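Local coordinates for protein purine nucleoside phosphorylase (Thermus thermophilus, PDB 1ODJ) that probably catalyses the reversible phosphorolysis of purine nucleosides, releasing the free base and ribose 1-phosphate, and is bound here to guanosine, at residues Q61-G66 with E179-A184; L85-T90 with A198-S203; G92-D97 with Y173-F178; I104-A109 with G151-E156. All coordinates share one frame; numbering follows the deposited sequence.

All four contacts are buried and all touch the bound guanosine. The centres of contacts 1 and 2 lie about 6 and 4 Å from the centre of the chain; that of contact 3 lies about 17 Å from it, and its loop 94-97 runs to the surface. Contacts 2 and 3 share strand 84-93, which pairs in parallel with 195-205 and antiparallel with 175-179. Contact 4 joins the same sheet: 103-106 pairs with 195-205, and 152-156 with 175-179. Contact 1 has no strand pairing: a carboxylate bridges a loop and the ribose. Contact 2 adds a sulfate site, contact 3 lines the base, and contact 4 combines backbone pairing with apolar packing round Val153. Arg87 salt-bridges contact 2 to contact 1.

Contact 1 of 4, residues Q61-G66 with E179-A184; sequences QTTGMG and EMEASA. With GMP (guanosine), chain H.
Glu181 OE1 takes the backbone N-H of Gly66 at 2.7 Å in the ribose site of a phosphorylase-superfamily fold. The N-H meets this oxygen on its anti side, 32° out of the carboxylate plane. The other oxygen, Glu181 OE2, accepts the hydroxyl O2' of guanosine at 2.8 Å, and O3' lies 3.1 Å from OE1. One carboxylate thus faces both the loop 61-66 and the sugar. A bend at chi2 (84°) turns the acid toward the ribose.

Met180 adds a backbone bond to the sugar, from its N to guanosine O2' at 2.9 Å. Its CG and SD lie by the base amino group N2, and CE packs on Gly66. Met65 reaches the ribose with CG, 3.6 Å from guanosine O3'. His5 of the second subunit packs on Met65 and also bonds guanosine.

Farther out, Glu179 holds the turn into helix 182-192. Its chain bends back at chi2, and its OE1 takes the N-H of Glu181 from above the carboxylate plane. Glu179 OE2 accepts the N-H of Ala182 through its syn lone pair, at 2.9 Å.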
# COMPACT_ATOMS: atom_id res chain seq x y z
N GLN A 61 18.28 -30.99 2.09
CA GLN A 61 17.22 -30.82 1.10
C GLN A 61 17.35 -29.57 0.26
O GLN A 61 17.54 -28.47 0.77
CB GLN A 61 15.87 -30.81 1.83
CG GLN A 61 14.66 -30.53 0.97
CD GLN A 61 14.42 -31.60 -0.07
OE1 GLN A 61 14.08 -32.74 0.25
NE2 GLN A 61 14.60 -31.23 -1.34
N THR A 62 17.23 -29.75 -1.05
CA THR A 62 17.29 -28.64 -1.99
C THR A 62 15.97 -27.86 -1.93
O THR A 62 14.89 -28.44 -1.98
CB THR A 62 17.48 -29.15 -3.41
OG1 THR A 62 18.60 -30.03 -3.45
CG2 THR A 62 17.70 -27.98 -4.37
N THR A 63 16.08 -26.54 -1.83
CA THR A 63 14.91 -25.67 -1.74
C THR A 63 14.56 -25.02 -3.08
O THR A 63 13.40 -24.85 -3.41
CB THR A 63 15.14 -24.53 -0.73
OG1 THR A 63 16.26 -23.75 -1.16
CG2 THR A 63 15.43 -25.08 0.67
N GLY A 64 15.59 -24.68 -3.85
CA GLY A 64 15.38 -24.04 -5.14
C GLY A 64 15.66 -22.57 -4.92
O GLY A 64 15.96 -22.19 -3.79
N MET A 65 15.57 -21.75 -5.96
CA MET A 65 15.81 -20.32 -5.80
C MET A 65 14.50 -19.56 -5.61
O MET A 65 13.56 -19.71 -6.39
CB MET A 65 16.56 -19.76 -7.02
CG MET A 65 17.97 -20.31 -7.19
SD MET A 65 18.94 -19.43 -8.44
CE MET A 65 18.25 -20.14 -9.92
N GLY A 66 14.43 -18.75 -4.56
CA GLY A 66 13.23 -17.99 -4.29
C GLY A 66 12.37 -18.49 -3.14
O GLY A 66 12.28 -19.70 -2.88
N GLU A 179 19.82 -12.20 -0.43
CA GLU A 179 19.60 -13.61 -0.74
C GLU A 179 18.12 -13.82 -1.11
O GLU A 179 17.37 -12.86 -1.21
CB GLU A 179 20.04 -14.52 0.42
CG GLU A 179 19.52 -14.18 1.82
CD GLU A 179 18.28 -14.97 2.19
OE1 GLU A 179 17.18 -14.39 2.13
OE2 GLU A 179 18.41 -16.17 2.53
N MET A 180 17.70 -15.06 -1.33
CA MET A 180 16.32 -15.30 -1.75
C MET A 180 15.53 -16.42 -1.08
O MET A 180 14.75 -17.09 -1.75
CB MET A 180 16.29 -15.52 -3.28
CG MET A 180 16.55 -14.24 -4.10
SD MET A 180 16.96 -14.49 -5.87
CE MET A 180 15.43 -15.32 -6.48
N GLU A 181 15.72 -16.64 0.22
CA GLU A 181 14.97 -17.69 0.92
C GLU A 181 14.70 -17.46 2.39
O GLU A 181 13.61 -17.78 2.87
CB GLU A 181 15.67 -19.04 0.79
CG GLU A 181 15.54 -19.65 -0.58
CD GLU A 181 16.58 -19.12 -1.51
OE1 GLU A 181 16.41 -19.26 -2.74
OE2 GLU A 181 17.58 -18.57 -0.99
N ALA A 182 15.69 -16.92 3.10
CA ALA A 182 15.57 -16.68 4.53
C ALA A 182 14.19 -16.24 5.04
O ALA A 182 13.54 -16.98 5.80
CB ALA A 182 16.65 -15.69 4.99
N SER A 183 13.73 -15.06 4.63
CA SER A 183 12.44 -14.54 5.11
C SER A 183 11.30 -15.56 5.19
O SER A 183 10.60 -15.62 6.20
CB SER A 183 12.00 -13.34 4.28
OG SER A 183 11.78 -13.67 2.93
N ALA A 184 11.10 -16.33 4.13
CA ALA A 184 10.02 -17.33 4.11
C ALA A 184 10.26 -18.44 5.13
O ALA A 184 9.33 -18.97 5.72
CB ALA A 184 9.89 -17.92 2.70
O5' GMP H . 22.17 -17.05 -7.29
C5' GMP H . 21.03 -16.53 -6.63
C4' GMP H . 20.80 -17.50 -5.47
O4' GMP H . 21.91 -17.58 -4.50
C3' GMP H . 19.60 -17.12 -4.61
O3' GMP H . 18.92 -18.38 -4.33
C2' GMP H . 20.16 -16.47 -3.32
O2' GMP H . 19.65 -17.01 -2.09
C1' GMP H . 21.71 -16.56 -3.51
N9 GMP H . 22.40 -15.27 -3.84
C8 GMP H . 23.77 -15.14 -3.95
N7 GMP H . 24.16 -13.93 -4.25
C5 GMP H . 22.98 -13.20 -4.34
C6 GMP H . 22.78 -11.81 -4.65
O6 GMP H . 23.63 -10.94 -4.90
N1 GMP H . 21.43 -11.48 -4.64
C2 GMP H . 20.41 -12.34 -4.38
N2 GMP H . 19.17 -11.81 -4.43
N3 GMP H . 20.57 -13.64 -4.09
C4 GMP H . 21.88 -14.00 -4.09

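Contact 2 of 4, residues L85-T90 with A198-S203; sequences LVRVGT and AILAVS. With GMP (guanosine), chain H; SO4 (sulfate ion), chain G.
Thr90 packs against Ala201 and Ser203 where two parallel strands reach the active site. Its CA lies 3.2 Å from Ala201 O in a CA-H...O contact, and its CB faces Ser203. The hydroxyl stands between the backbone N and the carbonyl carbon (chi1 58°), which brings OG1 within 2.6 Å of sulfate O3 in a hydrogen bond. The backbone N of Thr90 holds sulfate O1. The sulfate probably comes from the crystallisation liquor, and its place beside the ribose is consistent with the phosphate site of a nucleoside phosphorylase.

Arg87 runs out with CG anti to the backbone N (chi1 175°). Its CB packs on Ala198 CB. Its NH2 binds sulfate O1 at 2.9 Å, with the oxygen at the edge of the guanidinium and near its plane. NH1 gives O1 a weak second bond. The group is also held by salt bridges, from NE to Glu179 and from NH1 to Glu181. Leu200 CD2 meets NH2 at 3.3 Å, oblique to the guanidinium, and also touches Thr90 O.

Ile199 lies with Val88 on the face opposite Arg87, where its CG2 branch touches Val88 CG1 at 3.7 Å. Its N-H bonds Arg87 O at 3.1 Å. Ala201 N follows with a 2.9 Å bond to Gly89 O, while the bond from Gly89 N to Ile199 O is weak.

Helix 214-232 covers the Val88 and Ile199 face through Met224. Helix 182-192 lies by Arg87 and Ala198, and strand 16-19 flanks 84-93 on the side away from 195-205.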
# COMPACT_ATOMS: atom_id res chain seq x y z
N LEU A 85 15.32 -26.81 10.89
CA LEU A 85 15.79 -26.55 9.54
C LEU A 85 16.76 -25.37 9.52
O LEU A 85 16.46 -24.28 10.01
CB LEU A 85 14.59 -26.31 8.61
CG LEU A 85 13.47 -27.37 8.71
CD1 LEU A 85 12.70 -27.20 10.02
CD2 LEU A 85 12.51 -27.24 7.55
N VAL A 86 17.94 -25.61 8.96
CA VAL A 86 18.97 -24.58 8.84
C VAL A 86 19.32 -24.36 7.36
O VAL A 86 19.82 -25.27 6.70
CB VAL A 86 20.27 -24.96 9.59
CG1 VAL A 86 21.33 -23.91 9.35
CG2 VAL A 86 20.00 -25.11 11.08
N ARG A 87 19.04 -23.16 6.86
CA ARG A 87 19.36 -22.83 5.49
C ARG A 87 20.86 -22.62 5.39
O ARG A 87 21.43 -21.89 6.20
CB ARG A 87 18.64 -21.54 5.06
CG ARG A 87 19.02 -21.06 3.66
CD ARG A 87 18.19 -19.86 3.20
NE ARG A 87 19.03 -18.90 2.49
CZ ARG A 87 19.62 -19.14 1.33
NH1 ARG A 87 19.46 -20.31 0.73
NH2 ARG A 87 20.43 -18.24 0.79
N VAL A 88 21.50 -23.29 4.45
CA VAL A 88 22.94 -23.14 4.23
C VAL A 88 23.09 -22.65 2.78
O VAL A 88 23.06 -23.44 1.83
CB VAL A 88 23.73 -24.47 4.46
CG1 VAL A 88 24.18 -24.58 5.92
CG2 VAL A 88 22.87 -25.66 4.11
N GLY A 89 23.23 -21.34 2.61
CA GLY A 89 23.34 -20.81 1.26
C GLY A 89 24.35 -19.70 1.05
O GLY A 89 25.18 -19.44 1.93
N THR A 90 24.27 -19.06 -0.11
CA THR A 90 25.18 -17.97 -0.48
C THR A 90 24.44 -16.65 -0.53
O THR A 90 23.21 -16.63 -0.49
CB THR A 90 25.79 -18.20 -1.84
OG1 THR A 90 24.74 -18.34 -2.80
CG2 THR A 90 26.63 -19.46 -1.83
N ALA A 198 19.58 -19.63 9.79
CA ALA A 198 20.22 -19.38 8.51
C ALA A 198 21.65 -18.85 8.62
O ALA A 198 21.94 -17.93 9.38
CB ALA A 198 19.37 -18.42 7.69
N ILE A 199 22.53 -19.46 7.84
CA ILE A 199 23.93 -19.05 7.78
C ILE A 199 24.26 -18.87 6.29
O ILE A 199 23.64 -19.52 5.42
CB ILE A 199 24.86 -20.11 8.43
CG1 ILE A 199 26.32 -19.66 8.30
CG2 ILE A 199 24.63 -21.46 7.80
CD1 ILE A 199 27.25 -20.37 9.24
N LEU A 200 25.22 -18.00 5.97
CA LEU A 200 25.55 -17.75 4.57
C LEU A 200 27.02 -17.49 4.23
O LEU A 200 27.76 -16.91 5.01
CB LEU A 200 24.72 -16.58 4.06
CG LEU A 200 23.22 -16.77 4.33
CD1 LEU A 200 22.66 -15.60 5.14
CD2 LEU A 200 22.49 -16.95 3.01
N ALA A 201 27.40 -17.93 3.03
CA ALA A 201 28.74 -17.75 2.52
C ALA A 201 28.65 -16.64 1.49
O ALA A 201 27.96 -16.79 0.48
CB ALA A 201 29.22 -19.03 1.86
N VAL A 202 29.31 -15.52 1.74
CA VAL A 202 29.29 -14.41 0.79
C VAL A 202 29.90 -14.90 -0.53
O VAL A 202 31.02 -15.45 -0.54
CB VAL A 202 30.11 -13.22 1.32
CG1 VAL A 202 29.89 -12.01 0.45
CG2 VAL A 202 29.73 -12.93 2.76
N SER A 203 29.19 -14.72 -1.64
CA SER A 203 29.71 -15.17 -2.92
C SER A 203 30.17 -14.03 -3.84
O SER A 203 30.82 -14.26 -4.85
CB SER A 203 28.67 -16.04 -3.65
OG SER A 203 27.52 -15.29 -4.00
O5' GMP H . 22.17 -17.05 -7.29
C5' GMP H . 21.03 -16.53 -6.63
C4' GMP H . 20.80 -17.50 -5.47
O4' GMP H . 21.91 -17.58 -4.50
C3' GMP H . 19.60 -17.12 -4.61
O3' GMP H . 18.92 -18.38 -4.33
C2' GMP H . 20.16 -16.47 -3.32
O2' GMP H . 19.65 -17.01 -2.09
C1' GMP H . 21.71 -16.56 -3.51
N9 GMP H . 22.40 -15.27 -3.84
C8 GMP H . 23.77 -15.14 -3.95
N7 GMP H . 24.16 -13.93 -4.25
C5 GMP H . 22.98 -13.20 -4.34
C6 GMP H . 22.78 -11.81 -4.65
O6 GMP H . 23.63 -10.94 -4.90
N1 GMP H . 21.43 -11.48 -4.64
C2 GMP H . 20.41 -12.34 -4.38
N2 GMP H . 19.17 -11.81 -4.43
N3 GMP H . 20.57 -13.64 -4.09
C4 GMP H . 21.88 -14.00 -4.09
S SO4 G . 21.94 -20.46 -2.43
O1 SO4 G . 21.86 -19.31 -1.48
O2 SO4 G . 21.54 -21.69 -1.73
O3 SO4 G . 23.33 -20.58 -2.92
O4 SO4 G . 21.02 -20.25 -3.56

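Contact 3 of 4, residues G92-D97 with Y173-F178; sequences GAASSD and YGVLAF. With GMP (guanosine), chain H.
Gly92 and Phe178 form an antiparallel hydrogen-bonded pair, with their CA atoms 5.1 Å apart. Gly92 N bonds Phe178 O at 2.9 Å. Phe178 N returns a bond to Gly92 O at 2.8 Å. Next along, Ala93 and Ala177 are a non-hydrogen-bonded pair. Ala94 N then reaches Leu176 O at 2.7 Å, just after strand 84-93 ends.

The pair belongs to the central mixed sheet of the phosphorylase-superfamily fold. Here the ends of strands 84-93 and 175-179 line the purine pocket. Gly92 sits close against the base, its N 3.1 Å from guanosine N7. Phe178 CB lies by guanosine N1, and Phe178 O approaches C4.

The phenyl ring is met at its edge by Ala94 CB, which lies in the ring plane 3.6 Å from Phe178 CE1. With CG anti to the carbonyl carbon (chi1 -72°), CE1 is brought next to this methyl. The same methyl touches Val175 CG1 at 4.3 Å. Ala177 CB packs on the carbonyl group of Gly92. Ala167 of helix 164-171 and Ala154 of strand 152-156 also pack on Phe178. Leu176 turns away from 92-97, onto Ile104 and Leu98.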
# COMPACT_ATOMS: atom_id res chain seq x y z
N GLY A 92 24.80 -12.11 -1.83
CA GLY A 92 25.55 -11.00 -2.38
C GLY A 92 25.69 -9.89 -1.36
O GLY A 92 24.69 -9.37 -0.89
N ALA A 93 26.93 -9.54 -1.00
CA ALA A 93 27.21 -8.50 -0.02
C ALA A 93 26.61 -7.14 -0.38
O ALA A 93 26.68 -6.71 -1.53
CB ALA A 93 28.70 -8.36 0.16
N ALA A 94 26.04 -6.44 0.59
CA ALA A 94 25.44 -5.15 0.29
C ALA A 94 26.38 -3.99 0.59
O ALA A 94 25.99 -2.83 0.54
CB ALA A 94 24.12 -4.98 1.04
N SER A 95 27.62 -4.31 0.90
CA SER A 95 28.61 -3.30 1.21
C SER A 95 30.01 -3.83 0.88
O SER A 95 30.24 -5.05 0.91
CB SER A 95 28.49 -2.91 2.68
OG SER A 95 27.95 -3.98 3.45
N SER A 96 30.92 -2.92 0.55
CA SER A 96 32.30 -3.28 0.18
C SER A 96 33.16 -3.87 1.29
O SER A 96 34.26 -4.36 1.02
CB SER A 96 33.02 -2.07 -0.42
OG SER A 96 32.48 -1.75 -1.69
N ASP A 97 32.66 -3.83 2.52
CA ASP A 97 33.38 -4.38 3.67
C ASP A 97 33.27 -5.90 3.78
O ASP A 97 34.16 -6.57 4.31
CB ASP A 97 32.85 -3.75 4.95
CG ASP A 97 31.33 -3.66 4.96
OD1 ASP A 97 30.78 -2.88 4.15
OD2 ASP A 97 30.69 -4.37 5.77
N TYR A 173 20.82 0.51 6.66
CA TYR A 173 19.72 0.13 7.54
C TYR A 173 20.12 -1.14 8.27
O TYR A 173 19.36 -1.69 9.06
CB TYR A 173 18.46 -0.10 6.74
CG TYR A 173 17.83 1.16 6.19
CD1 TYR A 173 17.22 2.09 7.04
CD2 TYR A 173 17.79 1.38 4.81
CE1 TYR A 173 16.56 3.21 6.53
CE2 TYR A 173 17.13 2.50 4.29
CZ TYR A 173 16.52 3.41 5.15
OH TYR A 173 15.81 4.47 4.63
N GLY A 174 21.32 -1.62 7.98
CA GLY A 174 21.80 -2.81 8.63
C GLY A 174 21.83 -4.03 7.74
O GLY A 174 22.27 -5.10 8.18
N VAL A 175 21.39 -3.88 6.49
CA VAL A 175 21.39 -5.01 5.58
C VAL A 175 22.81 -5.36 5.19
O VAL A 175 23.49 -4.56 4.54
CB VAL A 175 20.55 -4.73 4.28
CG1 VAL A 175 20.60 -5.93 3.34
CG2 VAL A 175 19.11 -4.41 4.65
N LEU A 176 23.26 -6.54 5.60
CA LEU A 176 24.61 -7.01 5.29
C LEU A 176 24.69 -7.59 3.86
O LEU A 176 25.67 -7.37 3.14
CB LEU A 176 25.05 -8.09 6.29
CG LEU A 176 25.29 -7.75 7.77
CD1 LEU A 176 25.50 -9.04 8.53
CD2 LEU A 176 26.50 -6.85 7.96
N ALA A 177 23.67 -8.33 3.46
CA ALA A 177 23.69 -8.95 2.15
C ALA A 177 22.32 -9.38 1.66
O ALA A 177 21.35 -9.45 2.43
CB ALA A 177 24.63 -10.13 2.16
N PHE A 178 22.25 -9.69 0.37
CA PHE A 178 21.00 -10.10 -0.25
C PHE A 178 20.99 -11.58 -0.62
O PHE A 178 22.01 -12.14 -1.04
CB PHE A 178 20.72 -9.25 -1.50
CG PHE A 178 20.32 -7.82 -1.20
CD1 PHE A 178 21.23 -6.91 -0.64
CD2 PHE A 178 19.03 -7.38 -1.46
CE1 PHE A 178 20.86 -5.59 -0.34
CE2 PHE A 178 18.65 -6.05 -1.17
CZ PHE A 178 19.58 -5.16 -0.61
O5' GMP H . 22.17 -17.05 -7.29
C5' GMP H . 21.03 -16.53 -6.63
C4' GMP H . 20.80 -17.50 -5.47
O4' GMP H . 21.91 -17.58 -4.50
C3' GMP H . 19.60 -17.12 -4.61
O3' GMP H . 18.92 -18.38 -4.33
C2' GMP H . 20.16 -16.47 -3.32
O2' GMP H . 19.65 -17.01 -2.09
C1' GMP H . 21.71 -16.56 -3.51
N9 GMP H . 22.40 -15.27 -3.84
C8 GMP H . 23.77 -15.14 -3.95
N7 GMP H . 24.16 -13.93 -4.25
C5 GMP H . 22.98 -13.20 -4.34
C6 GMP H . 22.78 -11.81 -4.65
O6 GMP H . 23.63 -10.94 -4.90
N1 GMP H . 21.43 -11.48 -4.64
C2 GMP H . 20.41 -12.34 -4.38
N2 GMP H . 19.17 -11.81 -4.43
N3 GMP H . 20.57 -13.64 -4.09
C4 GMP H . 21.88 -14.00 -4.09

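Contact 4 of 4, residues I104-A109 with G151-E156; sequences IVAQGA and GLVASE. With GMP (guanosine), chain H.
Gln107 and Gly151 join through the main chain where both strands turn a corner. This is a bent parallel pair in the mixed sheet of the phosphorylase-superfamily fold. Gln107 N bonds Gly151 O at 2.8 Å. Gly151 N gives a weak bond to Val105 O. Past the corner, Val153 N bonds Gly108 O at 3.2 Å, and the pairing runs parallel through Ala109 and Val153.

Val153 carries the apolar packing. Its CG1 lies 4.0 Å from Ile104 CG2, the two side chains sliding past each other in opposite directions. CG1 also meets Ala106 CB. The other branch, CG2, touches Ala109 CB at 4.0 Å. Leu152 CD2 lies over Gly108, 3.6 Å from its carbonyl carbon.

The polar side chains find partners beyond the two segments. The extended Gln107 gives its NE2 to Pro129 O of the third subunit and takes Arg190 of that subunit on OE1. Ser155 OG bonds Glu179. Glu156 OE1 accepts the amino group N2 of guanosine at 3.0 Å, with an N-H...O angle of 165°.

Strand 152-156 lies between 108-112 and 175-179 in the sheet. Strand 103-106 also pairs with 195-205. Helix 182-192 packs on Ala106 and Ala109, and helix 131-143 on Val105.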
# COMPACT_ATOMS: atom_id res chain seq x y z
N ILE A 104 27.86 -15.42 7.23
CA ILE A 104 26.87 -14.57 7.87
C ILE A 104 25.83 -15.41 8.60
O ILE A 104 25.18 -16.26 7.99
CB ILE A 104 26.09 -13.70 6.87
CG1 ILE A 104 27.06 -12.82 6.06
CG2 ILE A 104 25.09 -12.84 7.64
CD1 ILE A 104 26.36 -11.93 5.07
N VAL A 105 25.71 -15.20 9.90
CA VAL A 105 24.70 -15.87 10.70
C VAL A 105 23.59 -14.84 10.68
O VAL A 105 23.73 -13.75 11.23
CB VAL A 105 25.16 -16.09 12.15
CG1 VAL A 105 24.10 -16.84 12.91
CG2 VAL A 105 26.44 -16.90 12.17
N ALA A 106 22.49 -15.18 10.00
CA ALA A 106 21.35 -14.31 9.83
C ALA A 106 20.51 -14.11 11.08
O ALA A 106 19.77 -15.00 11.51
CB ALA A 106 20.48 -14.83 8.72
N GLN A 107 20.64 -12.92 11.66
CA GLN A 107 19.90 -12.53 12.85
C GLN A 107 18.44 -12.29 12.51
O GLN A 107 17.55 -12.38 13.37
CB GLN A 107 20.51 -11.25 13.43
CG GLN A 107 19.76 -10.69 14.62
CD GLN A 107 20.37 -9.39 15.10
OE1 GLN A 107 21.01 -8.68 14.33
NE2 GLN A 107 20.14 -9.07 16.36
N GLY A 108 18.19 -11.98 11.24
CA GLY A 108 16.84 -11.71 10.75
C GLY A 108 16.86 -11.44 9.26
O GLY A 108 17.95 -11.31 8.67
N ALA A 109 15.69 -11.33 8.64
CA ALA A 109 15.61 -11.08 7.20
C ALA A 109 14.55 -10.08 6.76
O ALA A 109 13.35 -10.35 6.87
CB ALA A 109 15.36 -12.39 6.48
N GLY A 151 24.10 -10.46 11.62
CA GLY A 151 23.21 -9.35 11.37
C GLY A 151 22.08 -9.68 10.41
O GLY A 151 21.73 -10.85 10.21
N LEU A 152 21.53 -8.64 9.80
CA LEU A 152 20.42 -8.77 8.86
C LEU A 152 20.84 -9.01 7.43
O LEU A 152 21.87 -8.50 6.97
CB LEU A 152 19.57 -7.50 8.85
CG LEU A 152 18.82 -7.10 10.11
CD1 LEU A 152 18.32 -5.67 9.96
CD2 LEU A 152 17.67 -8.09 10.37
N VAL A 153 20.03 -9.79 6.73
CA VAL A 153 20.24 -10.03 5.31
C VAL A 153 18.88 -9.60 4.75
O VAL A 153 17.95 -9.36 5.52
CB VAL A 153 20.45 -11.51 4.98
CG1 VAL A 153 21.64 -12.04 5.75
CG2 VAL A 153 19.19 -12.31 5.28
N ALA A 154 18.77 -9.47 3.44
CA ALA A 154 17.49 -9.08 2.88
C ALA A 154 17.07 -10.13 1.87
O ALA A 154 17.87 -10.59 1.06
CB ALA A 154 17.59 -7.71 2.23
N SER A 155 15.81 -10.53 1.94
CA SER A 155 15.31 -11.54 1.02
C SER A 155 14.49 -10.88 -0.07
O SER A 155 13.42 -10.34 0.20
CB SER A 155 14.43 -12.56 1.77
OG SER A 155 15.17 -13.27 2.75
N GLU A 156 15.00 -10.90 -1.30
CA GLU A 156 14.26 -10.32 -2.40
C GLU A 156 13.73 -11.38 -3.38
O GLU A 156 14.03 -12.57 -3.24
CB GLU A 156 15.11 -9.28 -3.15
CG GLU A 156 16.43 -9.79 -3.70
CD GLU A 156 17.20 -8.70 -4.44
OE1 GLU A 156 18.32 -8.99 -4.92
OE2 GLU A 156 16.70 -7.56 -4.56
O5' GMP H . 22.17 -17.05 -7.29
C5' GMP H . 21.03 -16.53 -6.63
C4' GMP H . 20.80 -17.50 -5.47
O4' GMP H . 21.91 -17.58 -4.50
C3' GMP H . 19.60 -17.12 -4.61
O3' GMP H . 18.92 -18.38 -4.33
C2' GMP H . 20.16 -16.47 -3.32
O2' GMP H . 19.65 -17.01 -2.09
C1' GMP H . 21.71 -16.56 -3.51
N9 GMP H . 22.40 -15.27 -3.84
C8 GMP H . 23.77 -15.14 -3.95
N7 GMP H . 24.16 -13.93 -4.25
C5 GMP H . 22.98 -13.20 -4.34
C6 GMP H . 22.78 -11.81 -4.65
O6 GMP H . 23.63 -10.94 -4.90
N1 GMP H . 21.43 -11.48 -4.64
C2 GMP H . 20.41 -12.34 -4.38
N2 GMP H . 19.17 -11.81 -4.43
N3 GMP H . 20.57 -13.64 -4.09
C4 GMP H . 21.88 -14.00 -4.09